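Benzoylformate decarboxylase (Mycobacterium smegmatis, PDB 4Q9D) belongs to the thiamine pyrophosphate enzymes, a family with a cofactor-binding domain near each end of the chain, and carries a bound magnesium ion. Local coordinates at residues E210-G215 with H393-F398; M240-P243 with L248-G251; A359-L364 with M382-T387. All coordinates share one frame; numbering follows the deposited sequence.

Contact 1: residues E210-G215 with H393-F398; sequences EVDRAG and HPASFF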
loop_
_atom_site.group_PDB
_atom_site.type_symbol
_atom_site.label_atom_id
_atom_site.label_comp_id
_atom_site.label_asym_id
_atom_site.label_seq_id
_atom_site.Cartn_x
_atom_site.Cartn_y
_atom_site.Cartn_z
ATOM N N GLU B 210 -15.391 -19.659 -15.541
ATOM C CA GLU B 210 -15.736 -18.432 -16.271
ATOM C C GLU B 210 -16.841 -18.705 -17.261
ATOM O O GLU B 210 -17.576 -17.793 -17.655
ATOM C CB GLU B 210 -14.545 -17.851 -17.027
ATOM C CG GLU B 210 -13.431 -17.316 -16.149
ATOM C CD GLU B 210 -12.362 -16.637 -16.996
ATOM O OE1 GLU B 210 -11.237 -17.148 -17.050
ATOM O OE2 GLU B 210 -12.663 -15.614 -17.636
ATOM N N VAL B 211 -16.949 -19.957 -17.690
ATOM C CA VAL B 211 -17.919 -20.300 -18.741
ATOM C C VAL B 211 -19.331 -20.166 -18.213
ATOM O O VAL B 211 -20.166 -19.495 -18.817
ATOM C CB VAL B 211 -17.615 -21.702 -19.358
ATOM C CG1 VAL B 211 -18.687 -22.123 -20.342
ATOM C CG2 VAL B 211 -16.264 -21.657 -20.052
ATOM N N ASP B 212 -19.593 -20.767 -17.060
ATOM C CA ASP B 212 -20.904 -20.628 -16.436
ATOM C C ASP B 212 -21.188 -19.149 -16.074
ATOM O O ASP B 212 -22.291 -18.660 -16.284
ATOM C CB ASP B 212 -21.023 -21.520 -15.183
ATOM C CG ASP B 212 -22.468 -21.760 -14.774
ATOM O OD1 ASP B 212 -23.297 -21.988 -15.682
ATOM O OD2 ASP B 212 -22.787 -21.698 -13.563
ATOM N N ARG B 213 -20.191 -18.425 -15.566
ATOM C CA ARG B 213 -20.409 -17.019 -15.199
ATOM C C ARG B 213 -20.686 -16.143 -16.415
ATOM O O ARG B 213 -21.380 -15.149 -16.298
ATOM C CB ARG B 213 -19.248 -16.459 -14.369
ATOM C CG ARG B 213 -19.099 -17.148 -13.032
ATOM C CD ARG B 213 -18.197 -16.369 -12.053
ATOM N NE ARG B 213 -18.337 -16.913 -10.693
ATOM C CZ ARG B 213 -17.387 -17.608 -10.064
ATOM N NH1 ARG B 213 -16.214 -17.845 -10.647
ATOM N NH2 ARG B 213 -17.605 -18.066 -8.838
ATOM N N ALA B 214 -20.163 -16.522 -17.587
ATOM C CA ALA B 214 -20.512 -15.810 -18.817
ATOM C C ALA B 214 -21.872 -16.224 -19.421
ATOM O O ALA B 214 -22.277 -15.670 -20.436
ATOM C CB ALA B 214 -19.412 -15.943 -19.865
ATOM N N GLY B 215 -22.579 -17.182 -18.822
ATOM C CA GLY B 215 -23.849 -17.633 -19.410
ATOM C C GLY B 215 -23.550 -18.449 -20.667
ATOM O O GLY B 215 -24.364 -18.522 -21.575
ATOM N N HIS B 393 -27.409 -28.640 -14.987
ATOM C CA HIS B 393 -27.970 -27.379 -15.461
ATOM C C HIS B 393 -26.998 -26.212 -15.245
ATOM O O HIS B 393 -26.174 -26.236 -14.320
ATOM C CB HIS B 393 -29.290 -27.082 -14.746
ATOM C CG HIS B 393 -30.385 -28.059 -15.049
ATOM N ND1 HIS B 393 -30.292 -29.404 -14.755
ATOM C CD2 HIS B 393 -31.605 -27.883 -15.607
ATOM C CE1 HIS B 393 -31.402 -30.013 -15.127
ATOM N NE2 HIS B 393 -32.216 -29.113 -15.646
ATOM N N PRO B 394 -27.104 -25.166 -16.074
ATOM C CA PRO B 394 -26.241 -23.996 -15.829
ATOM C C PRO B 394 -26.610 -23.277 -14.530
ATOM O O PRO B 394 -27.730 -23.411 -14.026
ATOM C CB PRO B 394 -26.493 -23.099 -17.051
ATOM C CG PRO B 394 -27.899 -23.472 -17.500
ATOM C CD PRO B 394 -28.009 -24.975 -17.224
ATOM N N ALA B 395 -25.657 -22.539 -13.979
ATOM C CA ALA B 395 -25.896 -21.730 -12.785
ATOM C C ALA B 395 -26.551 -22.522 -11.657
ATOM O O ALA B 395 -27.446 -22.026 -10.989
ATOM C CB ALA B 395 -26.719 -20.473 -13.132
ATOM N N SER B 396 -26.087 -23.755 -11.422
ATOM C CA SER B 396 -26.763 -24.606 -10.450
ATOM C C SER B 396 -25.803 -25.248 -9.483
ATOM O O SER B 396 -26.170 -26.173 -8.755
ATOM C CB SER B 396 -27.603 -25.679 -11.159
ATOM O OG SER B 396 -28.605 -25.062 -11.943
ATOM N N PHE B 397 -24.566 -24.772 -9.501
ATOM C CA PHE B 397 -23.548 -25.235 -8.571
ATOM C C PHE B 397 -22.728 -24.016 -8.149
ATOM O O PHE B 397 -22.317 -23.219 -9.003
ATOM C CB PHE B 397 -22.588 -26.242 -9.205
ATOM C CG PHE B 397 -21.515 -26.682 -8.265
ATOM C CD1 PHE B 397 -21.736 -27.750 -7.403
ATOM C CD2 PHE B 397 -20.312 -25.986 -8.185
ATOM C CE1 PHE B 397 -20.747 -28.144 -6.470
ATOM C CE2 PHE B 397 -19.328 -26.370 -7.286
ATOM C CZ PHE B 397 -19.542 -27.466 -6.424
ATOM N N PHE B 398 -22.493 -23.882 -6.847
ATOM C CA PHE B 398 -21.672 -22.778 -6.309
ATOM C C PHE B 398 -20.810 -23.246 -5.139
ATOM O O PHE B 398 -21.276 -23.984 -4.270
ATOM C CB PHE B 398 -22.560 -21.635 -5.810
ATOM C CG PHE B 398 -23.525 -21.113 -6.846
ATOM C CD1 PHE B 398 -23.217 -19.982 -7.607
ATOM C CD2 PHE B 398 -24.752 -21.741 -7.049
ATOM C CE1 PHE B 398 -24.110 -19.483 -8.570
ATOM C CE2 PHE B 398 -25.663 -21.253 -8.012
ATOM C CZ PHE B 398 -25.337 -20.122 -8.772
HETATM O O HOH W 1 -22.074 -23.277 -11.647
#

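Contact 2: residues M240-P243 with L248-G251; sequences MSFP and LYAG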
loop_
_atom_site.group_PDB
_atom_site.type_symbol
_atom_site.label_atom_id
_atom_site.label_comp_id
_atom_site.label_asym_id
_atom_site.label_seq_id
_atom_site.Cartn_x
_atom_site.Cartn_y
_atom_site.Cartn_z
ATOM N N MET B 240 -19.674 -24.818 -12.015
ATOM C CA MET B 240 -19.583 -25.885 -13.021
ATOM C C MET B 240 -20.245 -25.447 -14.309
ATOM O O MET B 240 -21.360 -24.935 -14.285
ATOM C CB MET B 240 -20.184 -27.166 -12.490
ATOM C CG MET B 240 -19.138 -27.868 -11.623
ATOM S SD MET B 240 -19.700 -29.430 -11.061
ATOM C CE MET B 240 -18.836 -29.699 -9.502
ATOM N N SER B 241 -19.546 -25.650 -15.424
ATOM C CA SER B 241 -19.854 -24.947 -16.662
ATOM C C SER B 241 -20.201 -25.908 -17.806
ATOM O O SER B 241 -20.451 -25.473 -18.928
ATOM C CB SER B 241 -18.637 -24.095 -17.073
ATOM O OG SER B 241 -18.315 -23.095 -16.105
ATOM N N PHE B 242 -20.208 -27.207 -17.529
ATOM C CA PHE B 242 -20.464 -28.217 -18.573
ATOM C C PHE B 242 -21.191 -29.396 -17.925
ATOM O O PHE B 242 -20.779 -29.850 -16.864
ATOM C CB PHE B 242 -19.123 -28.679 -19.156
ATOM C CG PHE B 242 -19.229 -29.681 -20.294
ATOM C CD1 PHE B 242 -19.534 -29.262 -21.589
ATOM C CD2 PHE B 242 -18.975 -31.038 -20.078
ATOM C CE1 PHE B 242 -19.603 -30.173 -22.637
ATOM C CE2 PHE B 242 -19.037 -31.949 -21.131
ATOM C CZ PHE B 242 -19.361 -31.518 -22.403
ATOM N N PRO B 243 -22.249 -29.907 -18.575
ATOM C CA PRO B 243 -23.108 -30.949 -17.973
ATOM C C PRO B 243 -22.305 -32.187 -17.596
ATOM O O PRO B 243 -21.545 -32.737 -18.399
ATOM C CB PRO B 243 -24.170 -31.221 -19.053
ATOM C CG PRO B 243 -23.605 -30.674 -20.324
ATOM C CD PRO B 243 -22.601 -29.611 -19.980
ATOM N N LEU B 248 -19.067 -36.689 -23.281
ATOM C CA LEU B 248 -17.685 -36.231 -23.401
ATOM C C LEU B 248 -17.039 -35.869 -22.055
ATOM O O LEU B 248 -15.834 -35.620 -21.997
ATOM C CB LEU B 248 -17.594 -35.045 -24.357
ATOM C CG LEU B 248 -17.837 -35.292 -25.848
ATOM C CD1 LEU B 248 -17.706 -33.958 -26.576
ATOM C CD2 LEU B 248 -16.872 -36.307 -26.432
ATOM N N TYR B 249 -17.831 -35.823 -20.981
ATOM C CA TYR B 249 -17.312 -35.322 -19.701
ATOM C C TYR B 249 -16.296 -36.260 -19.091
ATOM O O TYR B 249 -16.560 -37.440 -18.930
ATOM C CB TYR B 249 -18.447 -35.084 -18.713
ATOM C CG TYR B 249 -18.029 -34.488 -17.371
ATOM C CD1 TYR B 249 -17.353 -33.259 -17.291
ATOM C CD2 TYR B 249 -18.364 -35.119 -16.196
ATOM C CE1 TYR B 249 -17.023 -32.718 -16.077
ATOM C CE2 TYR B 249 -18.031 -34.600 -14.984
ATOM C CZ TYR B 249 -17.369 -33.399 -14.919
ATOM O OH TYR B 249 -17.070 -32.904 -13.677
ATOM N N ALA B 250 -15.128 -35.733 -18.757
ATOM C CA ALA B 250 -14.096 -36.526 -18.160
ATOM C C ALA B 250 -13.825 -36.179 -16.691
ATOM O O ALA B 250 -12.836 -36.645 -16.101
ATOM C CB ALA B 250 -12.808 -36.440 -18.987
ATOM N N GLY B 251 -14.676 -35.344 -16.108
ATOM C CA GLY B 251 -14.558 -35.025 -14.697
ATOM C C GLY B 251 -13.550 -33.915 -14.427
ATOM O O GLY B 251 -12.901 -33.422 -15.346
#

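Contact 3: residues A359-L364 with M382-T387; sequences AVYEVL and MLDLFT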
loop_
_atom_site.group_PDB
_atom_site.type_symbol
_atom_site.label_atom_id
_atom_site.label_comp_id
_atom_site.label_asym_id
_atom_site.label_seq_id
_atom_site.Cartn_x
_atom_site.Cartn_y
_atom_site.Cartn_z
ATOM N N ALA B 359 -23.587 -42.613 1.919
ATOM C CA ALA B 359 -25.017 -42.785 2.185
ATOM C C ALA B 359 -25.760 -41.462 2.067
ATOM O O ALA B 359 -26.819 -41.395 1.458
ATOM C CB ALA B 359 -25.236 -43.360 3.581
ATOM N N VAL B 360 -25.210 -40.410 2.676
ATOM C CA VAL B 360 -25.870 -39.103 2.710
ATOM C C VAL B 360 -26.117 -38.560 1.316
ATOM O O VAL B 360 -27.208 -38.094 1.013
ATOM C CB VAL B 360 -25.015 -38.023 3.479
ATOM C CG1 VAL B 360 -25.667 -36.640 3.362
ATOM C CG2 VAL B 360 -24.819 -38.415 4.915
ATOM N N TYR B 361 -25.086 -38.585 0.468
ATOM C CA TYR B 361 -25.233 -38.020 -0.878
ATOM C C TYR B 361 -26.143 -38.843 -1.780
ATOM O O TYR B 361 -26.826 -38.289 -2.639
ATOM C CB TYR B 361 -23.877 -37.771 -1.537
ATOM C CG TYR B 361 -23.210 -36.500 -1.049
ATOM C CD1 TYR B 361 -23.303 -35.314 -1.775
ATOM C CD2 TYR B 361 -22.510 -36.479 0.159
ATOM C CE1 TYR B 361 -22.702 -34.123 -1.299
ATOM C CE2 TYR B 361 -21.910 -35.313 0.630
ATOM C CZ TYR B 361 -22.001 -34.144 -0.100
ATOM O OH TYR B 361 -21.375 -33.018 0.388
ATOM N N GLU B 362 -26.193 -40.160 -1.573
ATOM C CA GLU B 362 -27.108 -40.971 -2.392
ATOM C C GLU B 362 -28.528 -40.668 -2.020
ATOM O O GLU B 362 -29.365 -40.470 -2.887
ATOM C CB GLU B 362 -26.877 -42.484 -2.256
ATOM C CG GLU B 362 -27.858 -43.242 -3.173
ATOM C CD GLU B 362 -27.748 -44.755 -3.082
ATOM O OE1 GLU B 362 -26.972 -45.267 -2.229
ATOM O OE2 GLU B 362 -28.458 -45.424 -3.864
ATOM N N VAL B 363 -28.815 -40.597 -0.721
ATOM C CA VAL B 363 -30.146 -40.154 -0.311
ATOM C C VAL B 363 -30.504 -38.791 -0.911
ATOM O O VAL B 363 -31.626 -38.575 -1.363
ATOM C CB VAL B 363 -30.286 -40.067 1.214
ATOM C CG1 VAL B 363 -31.640 -39.478 1.569
ATOM C CG2 VAL B 363 -30.105 -41.454 1.840
ATOM N N LEU B 364 -29.553 -37.858 -0.921
ATOM C CA LEU B 364 -29.826 -36.529 -1.504
ATOM C C LEU B 364 -30.164 -36.640 -2.987
ATOM O O LEU B 364 -31.108 -35.999 -3.481
ATOM C CB LEU B 364 -28.606 -35.618 -1.358
ATOM C CG LEU B 364 -28.395 -34.846 -0.075
ATOM C CD1 LEU B 364 -27.047 -34.149 -0.229
ATOM C CD2 LEU B 364 -29.509 -33.818 0.082
ATOM N N MET B 382 -16.035 -34.128 -1.273
ATOM C CA MET B 382 -16.087 -33.802 -2.700
ATOM C C MET B 382 -16.328 -35.041 -3.583
ATOM O O MET B 382 -17.063 -34.976 -4.576
ATOM C CB MET B 382 -14.814 -33.069 -3.134
ATOM C CG MET B 382 -14.800 -31.578 -2.737
ATOM S SD MET B 382 -16.015 -30.528 -3.577
ATOM C CE MET B 382 -15.445 -30.488 -5.292
ATOM N N LEU B 383 -15.725 -36.170 -3.217
ATOM C CA LEU B 383 -15.902 -37.397 -4.013
ATOM C C LEU B 383 -17.366 -37.802 -4.042
ATOM O O LEU B 383 -17.885 -38.169 -5.094
ATOM C CB LEU B 383 -15.050 -38.558 -3.472
ATOM C CG LEU B 383 -15.279 -39.934 -4.132
ATOM C CD1 LEU B 383 -15.107 -39.892 -5.658
ATOM C CD2 LEU B 383 -14.388 -41.027 -3.503
ATOM N N ASP B 384 -18.046 -37.674 -2.897
ATOM C CA ASP B 384 -19.467 -38.028 -2.791
ATOM C C ASP B 384 -20.365 -37.139 -3.631
ATOM O O ASP B 384 -21.343 -37.594 -4.215
ATOM C CB ASP B 384 -19.901 -38.025 -1.319
ATOM C CG ASP B 384 -19.003 -38.915 -0.466
ATOM O OD1 ASP B 384 -18.829 -40.103 -0.827
ATOM O OD2 ASP B 384 -18.424 -38.432 0.520
ATOM N N LEU B 385 -20.044 -35.855 -3.673
ATOM C CA LEU B 385 -20.806 -34.920 -4.487
ATOM C C LEU B 385 -20.619 -35.306 -5.949
ATOM O O LEU B 385 -21.577 -35.365 -6.712
ATOM C CB LEU B 385 -20.294 -33.487 -4.249
ATOM C CG LEU B 385 -20.578 -32.459 -5.347
ATOM C CD1 LEU B 385 -21.944 -31.879 -5.138
ATOM C CD2 LEU B 385 -19.490 -31.366 -5.358
ATOM N N PHE B 386 -19.365 -35.549 -6.332
ATOM C CA PHE B 386 -19.064 -35.933 -7.702
ATOM C C PHE B 386 -19.816 -37.225 -8.099
ATOM O O PHE B 386 -20.418 -37.320 -9.182
ATOM C CB PHE B 386 -17.539 -36.094 -7.863
ATOM C CG PHE B 386 -17.126 -36.719 -9.174
ATOM C CD1 PHE B 386 -17.161 -35.982 -10.357
ATOM C CD2 PHE B 386 -16.707 -38.047 -9.226
ATOM C CE1 PHE B 386 -16.788 -36.556 -11.565
ATOM C CE2 PHE B 386 -16.331 -38.629 -10.436
ATOM C CZ PHE B 386 -16.374 -37.875 -11.610
ATOM N N THR B 387 -19.792 -38.210 -7.208
ATOM C CA THR B 387 -20.409 -39.512 -7.481
ATOM C C THR B 387 -21.910 -39.424 -7.607
ATOM O O THR B 387 -22.484 -39.977 -8.532
ATOM C CB THR B 387 -20.083 -40.501 -6.378
ATOM O OG1 THR B 387 -18.662 -40.644 -6.323
ATOM C CG2 THR B 387 -20.736 -41.868 -6.651
#

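Contact 1: residues E210-G215 with H393-F398
D212 reaches from the last turn of helix 209-213 and takes the backbone amide of A395 in its carboxylate, a joint between two alpha/beta domains. The helix belongs to the Rossmann-like central domain, and A395 sits in the loop that leads into strand 397-399 at the edge of the sheet in the C-terminal thiamine pyrophosphate-binding domain. CG of D212 lies anti to the backbone N (chi1 -161°), which carries the carboxylate out from the helix towards that loop. The hydrogen bond is bifurcated, unevenly. A395 N is 3.0 Å from OD1 of D212 in a fairly straight bond that uses the syn lone pair, and the second bond, to OD2, is strongly bent and weak. OD2 has a stronger partner in R239, through a salt bridge that pins the acid from within its own domain. Together with this bridge, the two oxygens closing on one N-H probably limit how far the carboxylate can turn. A water gives a further link, 2.6 Å from OD2 of D212 and 2.7 Å from O of F397, at the start of the strand. P394 fits in alongside, its CB 3.7 Å from OD1 of D212, while W217 of helix 217-227 touches both D212 and P394. The helix stops just beyond the acid with a Schellman motif, where G215 takes a positive phi and its N bonds back to O of D212. Within the loop, the hydroxyl OG of S396 folds back to O of P394 at 2.8 Å, approaching from above the carbonyl plane.

Contact 2: residues M240-P243 with L248-G251
F242 and Y249 both hold CG anti to the backbone N (chi1 -177° in each), and with that torsion each ring swings out from its own chain to slide past the other in opposite directions. They close the long connection of a Rossmann-like parallel sheet in which strand 231-233 leads, through the helix-free connection 234-248, to its neighbour 249-252 at the edge of the sheet. The ring contact is apolar. CD1 of Y249 comes in at the edge of the F242 ring, near its plane, and lies 3.9 Å from CD2 of F242. The next atom of that ring, CE2, rests 4.0 Å from CB of Y249. Its far end, CZ, is 4.4 Å from CB of L248, so F242 runs along the start of the strand. O of P243 adds a packing contact, 3.9 Å from CB of Y249. The same proline, next in the chain after F242, places its CD 3.3 Å above one face of the F242 ring, offset toward the rim. Further out, I221 and A224 of helix 217-227 and V231 of the neighbouring strand pack on F242, and the ring of H246 meets it with the planes at about 50°. Y249 is packed by A233, L341 and R343, and its hydroxyl makes a weak hydrogen bond to E244. The backbone of L248 and A250 bonds to V231, which fixes the strand start against which F242 lies. On the tyrosine itself the chain turns back over the ring, with the backbone N of G251 3.3 Å above the centre of one face.

Contact 3: residues A359-L364 with M382-T387
Y361 lays one face of its ring against the backbone of helix 382-388, where the peptide link between D384 and L385 runs across it. C of D384 and N of L385 both lie over that face, the nitrogen 3.8 Å above the plane and displaced toward the rim. Across that face, CB of D384 meets one side of the ring, 3.4 Å from CD2 of Y361, a tight fit. L385 takes the CD1 and CE1 side, with its CB 3.9 Å from CE1 of Y361 and its CA close to CD1. With its CG beside the backbone N (chi1 -79°), the tyrosine leans across the gap between the helices. The helices approach closely here, with the CA atoms of Y361 and D384 6.1 Å apart. D384 crosses Y361 at about a right angle, yet its carboxylate plane is turned only 30° from the ring. The polar ends are anchored by neighbours. The hydroxyl of Y361 is hydrogen-bonded to T381 OG1, just before the second helix, and to T431 OG1 on strand 428-433, which fixes the ring at its far end. OD2 of D384 bonds to OG of S357, which ties D384 to the first turn of helix 357-367. Beneath them, M376 of strand 373-377 touches Y361 and L385, and V374 of the same strand touches L385 as well. Within its own helix, OG1 of T387 is hydrogen-bonded to O of L383. Both helices rest on strand 373-377, the neighbour of edge strand 397-399, and helix 382-388 is the helical arm of the beta-alpha-beta crossover between those two strands in the thiamine pyrophosphate-binding fold, with helix 357-367 packed beside it.

In the fold
The three contacts touch pairwise where the central and C-terminal domains meet. Contacts 1 and 2 lie with centres about 12 Å apart and meet directly: D212 N is 2.8 Å from S241 OG, probably a hydrogen bond, and the ring of F397 packs on M240. F397 also faces contact 3, its CE1 3.6 Å from CD2 of L385, although the centres of contacts 1 and 3 are about 21 Å apart. Contacts 2 and 3, with centres about 17 Å apart, meet where F386 packs on Y249 and G251. Contact 3 does not touch the magnesium ion held by D434, N461 and E463; the side chain of Y361 lies about 11 Å from it.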